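Putative transcriptional regulator (Clostridium difficile, PDB 3QI7) is of unknown function but has a periplasmic-binding-protein-like fold, consistent with a lipoprotein that binds a small ligand such as a sugar. Local coordinates at residues V17-L22 with I59-L64. Sequence-based numbering, arbitrary orientation.
Sequences VVTQPL and IKHVVL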
loop_
_atom_site.group_PDB
_atom_site.type_symbol
_atom_site.label_atom_id
_atom_site.label_comp_id
_atom_site.label_asym_id
_atom_site.label_seq_id
_atom_site.Cartn_x
_atom_site.Cartn_y
_atom_site.Cartn_z
ATOM N N VAL A 17 14.604 -9.644 -3.031
ATOM C CA VAL A 17 13.401 -9.039 -2.516
ATOM C C VAL A 17 12.969 -9.767 -1.248
ATOM O O VAL A 17 12.653 -10.956 -1.282
ATOM C CB VAL A 17 12.237 -9.057 -3.559
ATOM C CG1 VAL A 17 11.060 -8.318 -3.016
ATOM C CG2 VAL A 17 12.699 -8.422 -4.889
ATOM N N VAL A 18 12.943 -9.032 -0.133
ATOM C CA VAL A 18 12.618 -9.588 1.171
ATOM C C VAL A 18 11.169 -9.278 1.536
ATOM O O VAL A 18 10.747 -8.102 1.546
ATOM C CB VAL A 18 13.552 -8.988 2.248
ATOM C CG1 VAL A 18 13.246 -9.597 3.656
ATOM C CG2 VAL A 18 14.985 -9.175 1.833
ATOM N N THR A 19 10.395 -10.321 1.815
ATOM C CA THR A 19 9.035 -10.149 2.276
ATOM C C THR A 19 8.774 -11.034 3.490
ATOM O O THR A 19 9.551 -11.942 3.779
ATOM C CB THR A 19 8.000 -10.541 1.205
ATOM O OG1 THR A 19 7.904 -11.957 1.128
ATOM C CG2 THR A 19 8.372 -9.985 -0.190
ATOM N N GLN A 20 7.662 -10.772 4.171
ATOM C CA GLN A 20 7.104 -11.731 5.121
ATOM C C GLN A 20 6.547 -12.956 4.369
ATOM O O GLN A 20 6.354 -12.912 3.135
ATOM C CB GLN A 20 6.038 -11.069 6.002
ATOM C CG GLN A 20 6.603 -9.964 6.947
ATOM C CD GLN A 20 5.518 -9.244 7.769
ATOM O OE1 GLN A 20 5.530 -8.011 7.908
ATOM N NE2 GLN A 20 4.572 -10.017 8.303
ATOM N N PRO A 21 6.324 -14.065 5.097
ATOM C CA PRO A 21 5.848 -15.269 4.429
ATOM C C PRO A 21 4.413 -15.157 3.954
ATOM O O PRO A 21 3.657 -14.258 4.390
ATOM C CB PRO A 21 5.987 -16.382 5.490
ATOM C CG PRO A 21 6.403 -15.750 6.732
ATOM C CD PRO A 21 6.741 -14.313 6.491
ATOM N N LEU A 22 4.066 -16.063 3.043
ATOM C CA LEU A 22 2.757 -16.082 2.400
ATOM C C LEU A 22 1.653 -16.041 3.451
ATOM O O LEU A 22 0.675 -15.326 3.293
ATOM C CB LEU A 22 2.633 -17.331 1.537
ATOM C CG LEU A 22 1.339 -17.613 0.765
ATOM C CD1 LEU A 22 1.046 -16.532 -0.271
ATOM C CD2 LEU A 22 1.462 -19.007 0.111
ATOM N N ILE A 59 14.900 -12.399 -9.882
ATOM C CA ILE A 59 14.540 -11.994 -8.549
ATOM C C ILE A 59 14.901 -13.124 -7.596
ATOM O O ILE A 59 14.603 -14.293 -7.874
ATOM C CB ILE A 59 13.037 -11.670 -8.462
ATOM C CG1 ILE A 59 12.780 -10.309 -9.133
ATOM C CG2 ILE A 59 12.581 -11.644 -7.008
ATOM C CD1 ILE A 59 11.328 -10.058 -9.510
ATOM N N LYS A 60 15.590 -12.780 -6.511
ATOM C CA LYS A 60 15.797 -13.719 -5.428
ATOM C C LYS A 60 14.862 -13.380 -4.282
ATOM O O LYS A 60 15.105 -12.412 -3.525
ATOM C CB LYS A 60 17.254 -13.691 -4.932
ATOM C CG LYS A 60 17.577 -14.726 -3.836
ATOM C CD LYS A 60 19.088 -14.845 -3.637
ATOM C CE LYS A 60 19.499 -16.156 -2.935
ATOM N NZ LYS A 60 19.476 -15.950 -1.479
ATOM N N HIS A 61 13.816 -14.183 -4.140
ATOM C CA HIS A 61 12.843 -13.968 -3.082
ATOM C C HIS A 61 13.308 -14.529 -1.727
ATOM O O HIS A 61 13.403 -15.738 -1.529
ATOM C CB HIS A 61 11.493 -14.570 -3.479
ATOM C CG HIS A 61 10.356 -14.146 -2.602
ATOM N ND1 HIS A 61 9.074 -14.624 -2.770
ATOM C CD2 HIS A 61 10.303 -13.296 -1.550
ATOM C CE1 HIS A 61 8.277 -14.075 -1.870
ATOM N NE2 HIS A 61 9.001 -13.278 -1.106
ATOM N N VAL A 62 13.550 -13.629 -0.785
ATOM C CA VAL A 62 13.997 -13.977 0.558
ATOM C C VAL A 62 12.818 -13.854 1.517
ATOM O O VAL A 62 12.166 -12.789 1.580
ATOM C CB VAL A 62 15.101 -13.011 1.019
ATOM C CG1 VAL A 62 15.569 -13.342 2.460
ATOM C CG2 VAL A 62 16.281 -13.015 0.046
ATOM N N VAL A 63 12.527 -14.928 2.253
ATOM C CA VAL A 63 11.347 -14.983 3.111
ATOM C C VAL A 63 11.758 -14.871 4.567
ATOM O O VAL A 63 12.544 -15.659 5.072
ATOM C CB VAL A 63 10.557 -16.258 2.877
ATOM C CG1 VAL A 63 9.235 -16.240 3.664
ATOM C CG2 VAL A 63 10.340 -16.441 1.365
ATOM N N LEU A 64 11.238 -13.855 5.243
ATOM C CA LEU A 64 11.533 -13.670 6.658
ATOM C C LEU A 64 10.892 -14.784 7.495
ATOM O O LEU A 64 9.837 -15.314 7.128
ATOM C CB LEU A 64 11.000 -12.315 7.142
ATOM C CG LEU A 64 11.632 -11.044 6.579
ATOM C CD1 LEU A 64 10.620 -9.886 6.686
ATOM C CD2 LEU A 64 12.958 -10.682 7.270
#
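Strands 17-19 and 59-63 run parallel, joined by four backbone hydrogen bonds. Val17 N gives to Lys60 O and Val17 O takes Val62 N, each donor standing above the carbonyl plane; Thr19 N to Val62 O and Leu64 N to Thr19 O (2.9 Å) lie nearly along the C=O axis. The last bond, almost straight at its hydrogen (N-H...O 176°), carries the pairing one residue past strand 59-63.

A short polar chain lies over the face that carries Val17, Thr19, His61 and Val63. With CG anti to its backbone N (chi1 -167°), His61 swings its ring toward strand 17-19, and NE2 donates in the ring plane to Thr19 OG1 at 2.8 Å. This hydroxyl, between backbone N and carbonyl carbon (chi1 77°), in turn donates a hydrogen bond from OG1 to Gln20 O at 2.7 Å. The other ring nitrogen, ND1, is hydrogen-bonded to Glu33 OE2 on helix 26-42, which would favour a protonated imidazole.

Apolar contacts lie on both faces. Val18 CG2 rests alongside Val62 CB, while Val18 CG1 meets Leu64 CG crosswise at 3.6 Å; on the Thr19 face, Val63 CG1 touches Pro21 CB at 3.7 Å.

The two strands and connecting helix 26-42 form the first beta-alpha-beta crossover of the Rossmann-like domain, as in periplasmic binding proteins: the helix packs on Val17 and Thr19, helix 72-80 on Val18, Val62 and Leu64, and strand 88-94 pairs with strand 13-19 along its other edge.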